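Local structure of periplasmic binding protein (Veillonella parvula, 4MO9) at residues V41-W45 / V98-G102; W45-P51 / I147-A151; I95-G99 / Q110-L114; D117-V123 / I142-D148. The protein probably serves as the solute-binding component of a transport system, a TroA-like receptor that may capture iron complexes between its two lobes. All coordinates share one frame; numbering follows the deposited sequence.

Contact 1. Residues V41-W45 / V98-G102; sequences VVLQW and VGTIG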
loop_
_atom_site.group_PDB
_atom_site.type_symbol
_atom_site.label_atom_id
_atom_site.label_comp_id
_atom_site.label_asym_id
_atom_site.label_seq_id
_atom_site.Cartn_x
_atom_site.Cartn_y
_atom_site.Cartn_z
ATOM N N VAL A 41 -21.022 2.933 -5.231
ATOM C CA VAL A 41 -19.654 3.161 -5.675
ATOM C C VAL A 41 -19.179 2.016 -6.588
ATOM O O VAL A 41 -19.522 0.855 -6.344
ATOM C CB VAL A 41 -18.717 3.276 -4.446
ATOM C CG1 VAL A 41 -17.258 3.476 -4.867
ATOM C CG2 VAL A 41 -19.175 4.416 -3.515
ATOM N N VAL A 42 -18.420 2.340 -7.639
ATOM C CA VAL A 42 -17.683 1.327 -8.410
ATOM C C VAL A 42 -16.214 1.375 -7.988
ATOM O O VAL A 42 -15.553 2.411 -8.121
ATOM C CB VAL A 42 -17.785 1.551 -9.939
ATOM C CG1 VAL A 42 -16.851 0.605 -10.687
ATOM C CG2 VAL A 42 -19.221 1.364 -10.421
ATOM N N LEU A 43 -15.711 0.264 -7.459
ATOM C CA LEU A 43 -14.328 0.194 -6.982
ATOM C C LEU A 43 -13.326 -0.039 -8.103
ATOM O O LEU A 43 -13.606 -0.767 -9.062
ATOM C CB LEU A 43 -14.183 -0.952 -5.981
ATOM C CG LEU A 43 -15.089 -0.889 -4.755
ATOM C CD1 LEU A 43 -14.948 -2.178 -3.927
ATOM C CD2 LEU A 43 -14.745 0.340 -3.922
ATOM N N GLN A 44 -12.146 0.562 -7.963
ATOM C CA GLN A 44 -10.987 0.240 -8.784
ATOM C C GLN A 44 -9.767 0.128 -7.873
ATOM O O GLN A 44 -9.713 0.792 -6.820
ATOM C CB GLN A 44 -10.734 1.326 -9.831
ATOM C CG GLN A 44 -11.773 1.400 -10.919
ATOM C CD GLN A 44 -11.707 0.217 -11.872
ATOM O OE1 GLN A 44 -12.577 -0.659 -11.853
ATOM N NE2 GLN A 44 -10.699 0.200 -12.726
ATOM N N TRP A 45 -8.808 -0.697 -8.290
ATOM C CA TRP A 45 -7.539 -0.920 -7.569
ATOM C C TRP A 45 -7.702 -1.228 -6.072
ATOM O O TRP A 45 -6.964 -0.691 -5.239
ATOM C CB TRP A 45 -6.596 0.283 -7.756
ATOM C CG TRP A 45 -5.961 0.333 -9.110
ATOM C CD1 TRP A 45 -6.330 -0.389 -10.223
ATOM C CD2 TRP A 45 -4.835 1.136 -9.506
ATOM N NE1 TRP A 45 -5.490 -0.079 -11.282
ATOM C CE2 TRP A 45 -4.573 0.852 -10.866
ATOM C CE3 TRP A 45 -4.023 2.062 -8.839
ATOM C CZ2 TRP A 45 -3.521 1.464 -11.571
ATOM C CZ3 TRP A 45 -2.981 2.670 -9.543
ATOM C CH2 TRP A 45 -2.742 2.364 -10.896
ATOM N N VAL A 98 -16.866 -5.872 -11.713
ATOM C CA VAL A 98 -16.549 -5.018 -12.864
ATOM C C VAL A 98 -15.091 -5.191 -13.294
ATOM O O VAL A 98 -14.244 -5.605 -12.494
ATOM C CB VAL A 98 -16.797 -3.509 -12.583
ATOM C CG1 VAL A 98 -18.256 -3.252 -12.299
ATOM C CG2 VAL A 98 -15.942 -3.035 -11.409
ATOM N N GLY A 99 -14.793 -4.869 -14.551
ATOM C CA GLY A 99 -13.424 -4.958 -15.025
ATOM C C GLY A 99 -12.540 -3.889 -14.402
ATOM O O GLY A 99 -13.002 -3.082 -13.581
ATOM N N THR A 100 -11.270 -3.873 -14.797
ATOM C CA THR A 100 -10.334 -2.865 -14.319
ATOM C C THR A 100 -9.887 -1.970 -15.480
ATOM O O THR A 100 -9.573 -2.464 -16.562
ATOM C CB THR A 100 -9.132 -3.542 -13.619
ATOM O OG1 THR A 100 -9.581 -4.120 -12.383
ATOM C CG2 THR A 100 -8.040 -2.539 -13.313
ATOM N N ILE A 101 -9.890 -0.654 -15.263
ATOM C CA ILE A 101 -9.432 0.317 -16.263
ATOM C C ILE A 101 -8.012 -0.025 -16.695
ATOM O O ILE A 101 -7.150 -0.247 -15.845
ATOM C CB ILE A 101 -9.413 1.756 -15.686
ATOM C CG1 ILE A 101 -10.830 2.232 -15.372
ATOM C CG2 ILE A 101 -8.732 2.735 -16.656
ATOM C CD1 ILE A 101 -11.667 2.479 -16.618
ATOM N N GLY A 102 -7.760 -0.065 -18.001
ATOM C CA GLY A 102 -6.415 -0.321 -18.484
ATOM C C GLY A 102 -6.233 -1.781 -18.838
ATOM O O GLY A 102 -5.291 -2.150 -19.546
HETATM O O HOH W 1 -9.008 -2.808 -10.128
HETATM O O HOH W 2 -4.954 -0.906 -14.060
#
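Val42 and Val98 make the apolar part of this contact, where the end of strand 41-42 passes the loop that leads to helix 108-112. CG1 of Val42 meets CG2 of Val98 at 3.8 Å, the two valines crossing at a slant. Val98 carries this methyl between its backbone N and carbonyl carbon, which also leaves CG2 4.0 Å from Leu43 O. Further along, Gln44 lies between the backbones. Its chain, bent at chi2 (-71°), lays the carboxamide against the backbone of Gly99 to Ile101 and at about a right angle to the side chain of Ile101. The flank of Gln44 is covered by Ile119 of the neighbouring strand. Thr100 meets the indole of Trp45 at its edge: CG2 is 4.1 Å from NE1, near the ring plane. Two waters make the clear polar links. One accepts from Trp45 N at 2.8 Å and lies 2.7 Å from Thr100 OG1, while Thr105 OG1 bonds to the backbone N of Thr100. The other accepts from Trp45 NE1 at 2.9 Å and donates to Ile101 O, also 2.9 Å away. Both lie in the plane of the indole, at its edge. Trp45 belongs to the pocket that holds trimethylamine oxide in this crystal, and Asp124 and Leu125 of helix 123-132 also touch its ring. The backbones are too far apart to pair as strands, so water bridges polar atoms of the two segments, and the link from NE1 to Ile101 probably restrains the rotation of a pocket-lining indole.

Contact 2. Residues W45-P51 / I147-A151; sequences WSGAGGP and IDYHA. With TMO (trimethylamine oxide), chain B.
Gly49 and Tyr149, their CA atoms 5.7 Å apart, mark where the loop after strand 41-42, wound into a type II beta turn from Trp45 to Ala48, meets the loop after strand 143-147. Trp45 O closes the first loop on itself, taking Ala48 N and Gly50 N from opposite faces of its carbonyl plane. With no side chain at Gly49, the imidazole of His150 comes up to the backbone: CE1 is 3.9 Å from Gly49 CA and 3.4 Å from Ala48 O. The same CE1 reaches the edge of the indole, 3.6 Å from Trp45 CZ3, with the two rings oblique at 63°. Over one indole face sits trimethylamine oxide, its OAE 3.9 Å above the plane, while Ala48 CB touches its methyl CAB at 3.6 Å. Ile147 holds CG1 between its backbone N and carbonyl carbon (chi1 63°) and then extends, putting CD1 3.4 Å from Gly49 O. Tyr149 turns its ring edge to that same carbonyl; its hydroxyl bonds to Thr54. One water, in the imidazole plane, joins His150 NE2 to Ala48 O; a second joins ND1 to Gly49 O and Tyr149 N. Glu320 takes up Gly49 N. Water at both nitrogens would probably limit the turning of the imidazole, which, with the Ala48 and Gly49 carbonyls, probably forms a polar second shell behind the ligand-touching Trp45.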
loop_
_atom_site.group_PDB
_atom_site.type_symbol
_atom_site.label_atom_id
_atom_site.label_comp_id
_atom_site.label_asym_id
_atom_site.label_seq_id
_atom_site.Cartn_x
_atom_site.Cartn_y
_atom_site.Cartn_z
ATOM N N TRP A 45 -8.808 -0.697 -8.290
ATOM C CA TRP A 45 -7.539 -0.920 -7.569
ATOM C C TRP A 45 -7.702 -1.228 -6.072
ATOM O O TRP A 45 -6.964 -0.691 -5.239
ATOM C CB TRP A 45 -6.596 0.283 -7.756
ATOM C CG TRP A 45 -5.961 0.333 -9.110
ATOM C CD1 TRP A 45 -6.330 -0.389 -10.223
ATOM C CD2 TRP A 45 -4.835 1.136 -9.506
ATOM N NE1 TRP A 45 -5.490 -0.079 -11.282
ATOM C CE2 TRP A 45 -4.573 0.852 -10.866
ATOM C CE3 TRP A 45 -4.023 2.062 -8.839
ATOM C CZ2 TRP A 45 -3.521 1.464 -11.571
ATOM C CZ3 TRP A 45 -2.981 2.670 -9.543
ATOM C CH2 TRP A 45 -2.742 2.364 -10.896
ATOM N N SER A 46 -8.646 -2.101 -5.729
ATOM C CA SER A 46 -8.861 -2.462 -4.330
ATOM C C SER A 46 -7.613 -3.094 -3.708
ATOM O O SER A 46 -7.006 -4.009 -4.281
ATOM C CB SER A 46 -10.083 -3.370 -4.177
ATOM O OG SER A 46 -11.252 -2.638 -4.514
ATOM N N GLY A 47 -7.217 -2.578 -2.546
ATOM C CA GLY A 47 -6.031 -3.071 -1.876
ATOM C C GLY A 47 -4.755 -2.536 -2.493
ATOM O O GLY A 47 -3.653 -2.954 -2.104
ATOM N N ALA A 48 -4.890 -1.625 -3.457
ATOM C CA ALA A 48 -3.727 -1.089 -4.159
ATOM C C ALA A 48 -3.816 0.424 -4.370
ATOM O O ALA A 48 -3.430 0.941 -5.429
ATOM C CB ALA A 48 -3.547 -1.802 -5.496
ATOM N N GLY A 49 -4.313 1.144 -3.369
ATOM C CA GLY A 49 -4.380 2.592 -3.498
ATOM C C GLY A 49 -5.693 3.101 -4.057
ATOM O O GLY A 49 -5.905 4.318 -4.138
ATOM N N GLY A 50 -6.586 2.188 -4.443
ATOM C CA GLY A 50 -7.973 2.560 -4.716
ATOM C C GLY A 50 -8.697 2.768 -3.390
ATOM O O GLY A 50 -8.109 2.566 -2.324
ATOM N N PRO A 51 -9.981 3.133 -3.430
ATOM C CA PRO A 51 -10.665 3.532 -2.187
ATOM C C PRO A 51 -11.069 2.383 -1.245
ATOM O O PRO A 51 -11.460 2.680 -0.121
ATOM C CB PRO A 51 -11.927 4.231 -2.705
ATOM C CG PRO A 51 -12.218 3.514 -3.998
ATOM C CD PRO A 51 -10.845 3.307 -4.614
ATOM N N ILE A 147 -8.176 10.442 -6.271
ATOM C CA ILE A 147 -7.505 10.297 -4.985
ATOM C C ILE A 147 -6.044 9.928 -5.279
ATOM O O ILE A 147 -5.706 9.571 -6.414
ATOM C CB ILE A 147 -8.162 9.193 -4.130
ATOM C CG1 ILE A 147 -8.019 7.830 -4.823
ATOM C CG2 ILE A 147 -9.649 9.508 -3.867
ATOM C CD1 ILE A 147 -8.443 6.646 -3.949
ATOM N N ASP A 148 -5.165 10.007 -4.284
ATOM C CA ASP A 148 -3.757 9.769 -4.581
ATOM C C ASP A 148 -2.978 9.389 -3.332
ATOM O O ASP A 148 -2.392 10.247 -2.654
ATOM C CB ASP A 148 -3.111 10.984 -5.273
ATOM C CG ASP A 148 -1.705 10.686 -5.804
ATOM O OD1 ASP A 148 -1.276 9.504 -5.813
ATOM O OD2 ASP A 148 -1.012 11.633 -6.236
ATOM N N TYR A 149 -2.963 8.097 -3.040
ATOM C CA TYR A 149 -2.111 7.577 -1.986
ATOM C C TYR A 149 -0.712 7.262 -2.516
ATOM O O TYR A 149 0.225 7.073 -1.724
ATOM C CB TYR A 149 -2.749 6.320 -1.390
ATOM C CG TYR A 149 -4.030 6.570 -0.621
ATOM C CD1 TYR A 149 -4.095 7.546 0.366
ATOM C CD2 TYR A 149 -5.179 5.833 -0.892
ATOM C CE1 TYR A 149 -5.269 7.771 1.082
ATOM C CE2 TYR A 149 -6.366 6.057 -0.200
ATOM C CZ TYR A 149 -6.399 7.024 0.793
ATOM O OH TYR A 149 -7.564 7.236 1.490
ATOM N N HIS A 150 -0.551 7.216 -3.843
ATOM C CA HIS A 150 0.731 6.794 -4.425
ATOM C C HIS A 150 1.786 7.879 -4.294
ATOM O O HIS A 150 2.988 7.588 -4.298
ATOM C CB HIS A 150 0.581 6.394 -5.901
ATOM C CG HIS A 150 -0.216 5.144 -6.111
ATOM N ND1 HIS A 150 -1.593 5.110 -6.030
ATOM C CD2 HIS A 150 0.176 3.879 -6.401
ATOM C CE1 HIS A 150 -2.015 3.876 -6.254
ATOM N NE2 HIS A 150 -0.959 3.110 -6.489
ATOM N N ALA A 151 1.351 9.132 -4.171
ATOM C CA ALA A 151 2.309 10.238 -4.043
ATOM C C ALA A 151 3.128 10.107 -2.759
ATOM O O ALA A 151 4.268 10.572 -2.684
ATOM C CB ALA A 151 1.575 11.579 -4.050
HETATM C CAA TMO B . -1.627 -4.072 -9.137
HETATM N NAC TMO B . -2.623 -3.152 -9.701
HETATM C CAD TMO B . -3.058 -3.641 -11.018
HETATM C CAB TMO B . -3.801 -3.113 -8.828
HETATM O OAE TMO B . -2.116 -2.006 -9.804
HETATM O O HOH W 3 -0.719 0.402 -6.708
HETATM O O HOH W 4 -4.203 6.273 -4.713
#

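Contact 3. Residues I95-G99 / Q110-L114; sequences IPVVG and QVVAL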
loop_
_atom_site.group_PDB
_atom_site.type_symbol
_atom_site.label_atom_id
_atom_site.label_comp_id
_atom_site.label_asym_id
_atom_site.label_seq_id
_atom_site.Cartn_x
_atom_site.Cartn_y
_atom_site.Cartn_z
ATOM N N ILE A 95 -21.422 -8.877 -4.601
ATOM C CA ILE A 95 -21.502 -7.628 -5.351
ATOM C C ILE A 95 -21.102 -7.878 -6.807
ATOM O O ILE A 95 -20.093 -8.537 -7.065
ATOM C CB ILE A 95 -20.576 -6.548 -4.734
ATOM C CG1 ILE A 95 -20.955 -6.281 -3.269
ATOM C CG2 ILE A 95 -20.628 -5.256 -5.546
ATOM C CD1 ILE A 95 -19.912 -5.444 -2.510
ATOM N N PRO A 96 -21.897 -7.366 -7.764
ATOM C CA PRO A 96 -21.562 -7.508 -9.187
ATOM C C PRO A 96 -20.110 -7.125 -9.467
ATOM O O PRO A 96 -19.629 -6.119 -8.938
ATOM C CB PRO A 96 -22.519 -6.519 -9.862
ATOM C CG PRO A 96 -23.734 -6.544 -8.974
ATOM C CD PRO A 96 -23.190 -6.679 -7.568
ATOM N N VAL A 97 -19.422 -7.932 -10.268
ATOM C CA VAL A 97 -18.008 -7.720 -10.565
ATOM C C VAL A 97 -17.842 -6.784 -11.766
ATOM O O VAL A 97 -18.621 -6.872 -12.722
ATOM C CB VAL A 97 -17.318 -9.077 -10.838
ATOM C CG1 VAL A 97 -15.912 -8.888 -11.382
ATOM C CG2 VAL A 97 -17.280 -9.917 -9.565
ATOM N N VAL A 98 -16.866 -5.872 -11.713
ATOM C CA VAL A 98 -16.549 -5.018 -12.864
ATOM C C VAL A 98 -15.091 -5.191 -13.294
ATOM O O VAL A 98 -14.244 -5.605 -12.494
ATOM C CB VAL A 98 -16.797 -3.509 -12.583
ATOM C CG1 VAL A 98 -18.256 -3.252 -12.299
ATOM C CG2 VAL A 98 -15.942 -3.035 -11.409
ATOM N N GLY A 99 -14.793 -4.869 -14.551
ATOM C CA GLY A 99 -13.424 -4.958 -15.025
ATOM C C GLY A 99 -12.540 -3.889 -14.402
ATOM O O GLY A 99 -13.002 -3.082 -13.581
ATOM N N GLN A 110 -21.165 -2.117 -19.150
ATOM C CA GLN A 110 -21.491 -3.003 -18.029
ATOM C C GLN A 110 -21.495 -2.216 -16.722
ATOM O O GLN A 110 -22.340 -2.427 -15.845
ATOM C CB GLN A 110 -20.494 -4.166 -17.954
ATOM C CG GLN A 110 -20.815 -5.219 -16.893
ATOM C CD GLN A 110 -20.051 -5.016 -15.587
ATOM O OE1 GLN A 110 -20.399 -5.596 -14.554
ATOM N NE2 GLN A 110 -19.007 -4.195 -15.630
ATOM N N VAL A 111 -20.558 -1.283 -16.605
ATOM C CA VAL A 111 -20.474 -0.453 -15.414
ATOM C C VAL A 111 -21.653 0.518 -15.328
ATOM O O VAL A 111 -22.301 0.623 -14.279
ATOM C CB VAL A 111 -19.158 0.331 -15.373
ATOM C CG1 VAL A 111 -19.150 1.258 -14.166
ATOM C CG2 VAL A 111 -17.975 -0.636 -15.334
ATOM N N VAL A 112 -21.927 1.222 -16.430
ATOM C CA VAL A 112 -23.073 2.140 -16.514
ATOM C C VAL A 112 -24.369 1.427 -16.134
ATOM O O VAL A 112 -25.263 2.016 -15.521
ATOM C CB VAL A 112 -23.201 2.750 -17.932
ATOM C CG1 VAL A 112 -24.489 3.558 -18.083
ATOM C CG2 VAL A 112 -21.994 3.623 -18.241
ATOM N N ALA A 113 -24.454 0.148 -16.479
ATOM C CA ALA A 113 -25.650 -0.643 -16.217
ATOM C C ALA A 113 -25.860 -0.925 -14.729
ATOM O O ALA A 113 -26.926 -1.396 -14.327
ATOM C CB ALA A 113 -25.590 -1.935 -16.992
ATOM N N LEU A 114 -24.847 -0.648 -13.917
ATOM C CA LEU A 114 -24.961 -0.808 -12.473
ATOM C C LEU A 114 -25.561 0.435 -11.803
ATOM O O LEU A 114 -25.738 0.461 -10.578
ATOM C CB LEU A 114 -23.587 -1.091 -11.874
ATOM C CG LEU A 114 -22.904 -2.390 -12.305
ATOM C CD1 LEU A 114 -21.555 -2.468 -11.644
ATOM C CD2 LEU A 114 -23.726 -3.603 -11.926
#
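Pro96 starts the contact, laying CB 3.8 Å from CD2 of Leu114, the ring and the leucine branch meeting at a slant. The CB of Val97 points away from 110-114, and its carbonyl lies beside the carboxamide of Gln110. That glutamine extends with CG opposite its backbone N (chi1 -175°) and then bends, which carries the amide across Val98 at about a right angle. Val98 does most of the packing. Its CG1 presses on CD1 of Leu114 at 3.5 Å, tighter than usual for two methyls, and touches CG2 of Val111 at 4.0 Å; Gln110 covers it from a third direction. Leu114, whose N bonds to Val111 O at 2.9 Å, thus forks toward the loop, CD2 taking Pro96 and CD1 taking Val98. Its carbonyl receives NH2 of Arg40. The loop, itself without regular structure, runs beside the parallel sheet of the N-terminal lobe in this two-lobed solute-binding protein: Pro96 and Val98 both bond through their backbones to Met70, just past strand 67-69. Val111 also packs against Val42, which sets helix 108-112 against strand 41-42. Gly99, last in the segment, adds a small contact as the chain moves past the amide end of Gln110.

Contact 4. Residues D117-V123 / I142-D148; sequences DVIFIPV and IQTIYID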
loop_
_atom_site.group_PDB
_atom_site.type_symbol
_atom_site.label_atom_id
_atom_site.label_comp_id
_atom_site.label_asym_id
_atom_site.label_seq_id
_atom_site.Cartn_x
_atom_site.Cartn_y
_atom_site.Cartn_z
ATOM N N ASP A 117 -23.095 5.861 -8.652
ATOM C CA ASP A 117 -23.142 7.305 -8.471
ATOM C C ASP A 117 -21.754 7.931 -8.467
ATOM O O ASP A 117 -21.587 9.071 -8.908
ATOM C CB ASP A 117 -23.988 7.735 -7.253
ATOM C CG ASP A 117 -23.721 6.901 -6.004
ATOM O OD1 ASP A 117 -22.659 6.236 -5.916
ATOM O OD2 ASP A 117 -24.584 6.929 -5.086
ATOM N N VAL A 118 -20.755 7.191 -7.994
ATOM C CA VAL A 118 -19.392 7.716 -7.986
ATOM C C VAL A 118 -18.349 6.625 -8.225
ATOM O O VAL A 118 -18.518 5.471 -7.807
ATOM C CB VAL A 118 -19.074 8.475 -6.667
ATOM C CG1 VAL A 118 -19.003 7.520 -5.525
ATOM C CG2 VAL A 118 -17.743 9.206 -6.765
ATOM N N ILE A 119 -17.273 6.991 -8.912
ATOM C CA ILE A 119 -16.116 6.114 -9.030
ATOM C C ILE A 119 -14.898 6.895 -8.558
ATOM O O ILE A 119 -14.702 8.042 -8.980
ATOM C CB ILE A 119 -15.947 5.609 -10.488
ATOM C CG1 ILE A 119 -14.690 4.766 -10.638
ATOM C CG2 ILE A 119 -15.897 6.756 -11.482
ATOM C CD1 ILE A 119 -14.606 4.141 -12.008
ATOM N N PHE A 120 -14.120 6.304 -7.646
ATOM C CA PHE A 120 -12.876 6.912 -7.177
ATOM C C PHE A 120 -11.724 6.374 -8.014
ATOM O O PHE A 120 -11.572 5.149 -8.180
ATOM C CB PHE A 120 -12.622 6.611 -5.690
ATOM C CG PHE A 120 -13.716 7.095 -4.775
ATOM C CD1 PHE A 120 -13.732 8.415 -4.313
ATOM C CD2 PHE A 120 -14.739 6.239 -4.383
ATOM C CE1 PHE A 120 -14.747 8.873 -3.475
ATOM C CE2 PHE A 120 -15.777 6.700 -3.537
ATOM C CZ PHE A 120 -15.776 8.012 -3.084
ATOM N N ILE A 121 -10.910 7.281 -8.543
ATOM C CA ILE A 121 -9.822 6.881 -9.437
ATOM C C ILE A 121 -8.488 7.389 -8.925
ATOM O O ILE A 121 -8.310 8.592 -8.745
ATOM C CB ILE A 121 -10.047 7.434 -10.858
ATOM C CG1 ILE A 121 -11.324 6.843 -11.462
ATOM C CG2 ILE A 121 -8.830 7.121 -11.756
ATOM C CD1 ILE A 121 -11.184 5.356 -11.880
ATOM N N PRO A 122 -7.529 6.481 -8.684
ATOM C CA PRO A 122 -6.199 6.969 -8.307
ATOM C C PRO A 122 -5.577 7.822 -9.417
ATOM O O PRO A 122 -5.797 7.561 -10.612
ATOM C CB PRO A 122 -5.391 5.670 -8.117
ATOM C CG PRO A 122 -6.439 4.649 -7.710
ATOM C CD PRO A 122 -7.639 5.012 -8.580
ATOM N N VAL A 123 -4.832 8.853 -9.029
ATOM C CA VAL A 123 -4.122 9.690 -10.000
ATOM C C VAL A 123 -3.239 8.871 -10.948
ATOM O O VAL A 123 -3.141 9.177 -12.139
ATOM C CB VAL A 123 -3.302 10.790 -9.279
ATOM C CG1 VAL A 123 -2.264 11.412 -10.207
ATOM C CG2 VAL A 123 -4.248 11.867 -8.717
ATOM N N ILE A 142 -22.338 9.801 -14.037
ATOM C CA ILE A 142 -21.558 9.241 -12.934
ATOM C C ILE A 142 -20.410 10.187 -12.566
ATOM O O ILE A 142 -19.683 10.659 -13.448
ATOM C CB ILE A 142 -20.997 7.850 -13.311
ATOM C CG1 ILE A 142 -22.155 6.902 -13.657
ATOM C CG2 ILE A 142 -20.134 7.281 -12.195
ATOM C CD1 ILE A 142 -21.767 5.762 -14.582
ATOM N N GLN A 143 -20.235 10.453 -11.272
ATOM C CA GLN A 143 -19.207 11.402 -10.833
ATOM C C GLN A 143 -17.851 10.738 -10.666
ATOM O O GLN A 143 -17.768 9.583 -10.243
ATOM C CB GLN A 143 -19.630 12.100 -9.537
ATOM C CG GLN A 143 -20.999 12.776 -9.652
ATOM C CD GLN A 143 -21.070 13.722 -10.834
ATOM O OE1 GLN A 143 -20.272 14.659 -10.944
ATOM N NE2 GLN A 143 -22.018 13.476 -11.738
ATOM N N THR A 144 -16.791 11.476 -10.986
ATOM C CA THR A 144 -15.425 10.981 -10.806
ATOM C C THR A 144 -14.771 11.762 -9.660
ATOM O O THR A 144 -14.878 13.003 -9.607
ATOM C CB THR A 144 -14.594 11.203 -12.084
ATOM O OG1 THR A 144 -15.131 10.414 -13.160
ATOM C CG2 THR A 144 -13.135 10.843 -11.854
ATOM N N ILE A 145 -14.115 11.054 -8.742
ATOM C CA ILE A 145 -13.365 11.696 -7.666
ATOM C C ILE A 145 -11.938 11.157 -7.654
ATOM O O ILE A 145 -11.721 9.959 -7.408
ATOM C CB ILE A 145 -14.046 11.481 -6.290
ATOM C CG1 ILE A 145 -15.421 12.171 -6.271
ATOM C CG2 ILE A 145 -13.194 12.030 -5.170
ATOM C CD1 ILE A 145 -16.128 12.078 -4.899
ATOM N N TYR A 146 -10.954 12.013 -7.931
ATOM C CA TYR A 146 -9.552 11.532 -7.955
ATOM C C TYR A 146 -8.950 11.489 -6.558
ATOM O O TYR A 146 -9.180 12.393 -5.757
ATOM C CB TYR A 146 -8.690 12.402 -8.877
ATOM C CG TYR A 146 -9.096 12.269 -10.330
ATOM C CD1 TYR A 146 -9.087 11.024 -10.956
ATOM C CD2 TYR A 146 -9.490 13.374 -11.069
ATOM C CE1 TYR A 146 -9.466 10.889 -12.278
ATOM C CE2 TYR A 146 -9.873 13.247 -12.395
ATOM C CZ TYR A 146 -9.854 11.999 -12.989
ATOM O OH TYR A 146 -10.234 11.861 -14.304
ATOM N N ILE A 147 -8.176 10.442 -6.271
ATOM C CA ILE A 147 -7.505 10.297 -4.985
ATOM C C ILE A 147 -6.044 9.928 -5.279
ATOM O O ILE A 147 -5.706 9.571 -6.414
ATOM C CB ILE A 147 -8.162 9.193 -4.130
ATOM C CG1 ILE A 147 -8.019 7.830 -4.823
ATOM C CG2 ILE A 147 -9.649 9.508 -3.867
ATOM C CD1 ILE A 147 -8.443 6.646 -3.949
ATOM N N ASP A 148 -5.165 10.007 -4.284
ATOM C CA ASP A 148 -3.757 9.769 -4.581
ATOM C C ASP A 148 -2.978 9.389 -3.332
ATOM O O ASP A 148 -2.392 10.247 -2.654
ATOM C CB ASP A 148 -3.111 10.984 -5.273
ATOM C CG ASP A 148 -1.705 10.686 -5.804
ATOM O OD1 ASP A 148 -1.276 9.504 -5.813
ATOM O OD2 ASP A 148 -1.012 11.633 -6.236
#
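Phe120 and Ile145 stand side by side on one face of two parallel strands, pointing the same way, with CD1 of the ring 3.7 Å from CB of the isoleucine. Phe120 holds CG anti to its carbonyl carbon (chi1 -59°), which lays the ring along Ile145. Next to them CG2 of Val118 slants in to 3.8 Å from CD1 of Ile145, and CG2 of Ile147 comes near Phe120 CD1, obliquely to the ring. The opposite face pairs Ile121 with Tyr146. These also run alongside each other, CB against CD1 at 3.7 Å, while Ile121 O meets the tyrosine ring at its edge, 3.4 Å from CD1. Within the same strand, Thr144 lays CG2 over one face of that ring, 3.6 Å above its plane and offset toward the rim. The phenol ends on Glu130, and Thr144 OG1 bonds to Tyr129. Six backbone bonds join the strands in parallel register, from Gln143 N to Asp117 O at 3.1 Å through to Val123 N to Ile147 O at 2.8 Å. At that last bond Val123 slants across Asp148, CG2 to CB 3.7 Å. Helices 123-132 and 134-139 connect the strands, making a beta-alpha-beta crossover. Helix 123-132 covers the face of Ile119, Ile121 and Tyr146, and helix 154-168 that of Phe120, Ile145 and Ile147. Strand 118-122 bonds to strand 41-42 on its other side, and strand 143-147 is an edge strand of the four-stranded parallel sheet.

In the fold
From the N terminus, strand 41-42 opens contact 1 and the turn just after it, sharing Trp45, opens contact 2. Contact 3 begins at 95-99 before contact 1 closes at 98-102, and itself closes at 110-114 on helix 108-112. Contact 4 then pairs strands 118-122 and 143-147 around two helices, and contact 2 closes last, at 147-151. Contacts 1 and 2 therefore cross, whereas contact 3 falls within the span of contact 2, and contact 4 ends on the same stretch as contact 2, sharing Ile147 and Asp148. Strand 118-122, beside strand 41-42 in the sheet, joins contacts 1 and 4. Pro122 and Phe120 pack on contact 2, connecting the sheet to loops at the ligand pocket; contact 3 lies farther out.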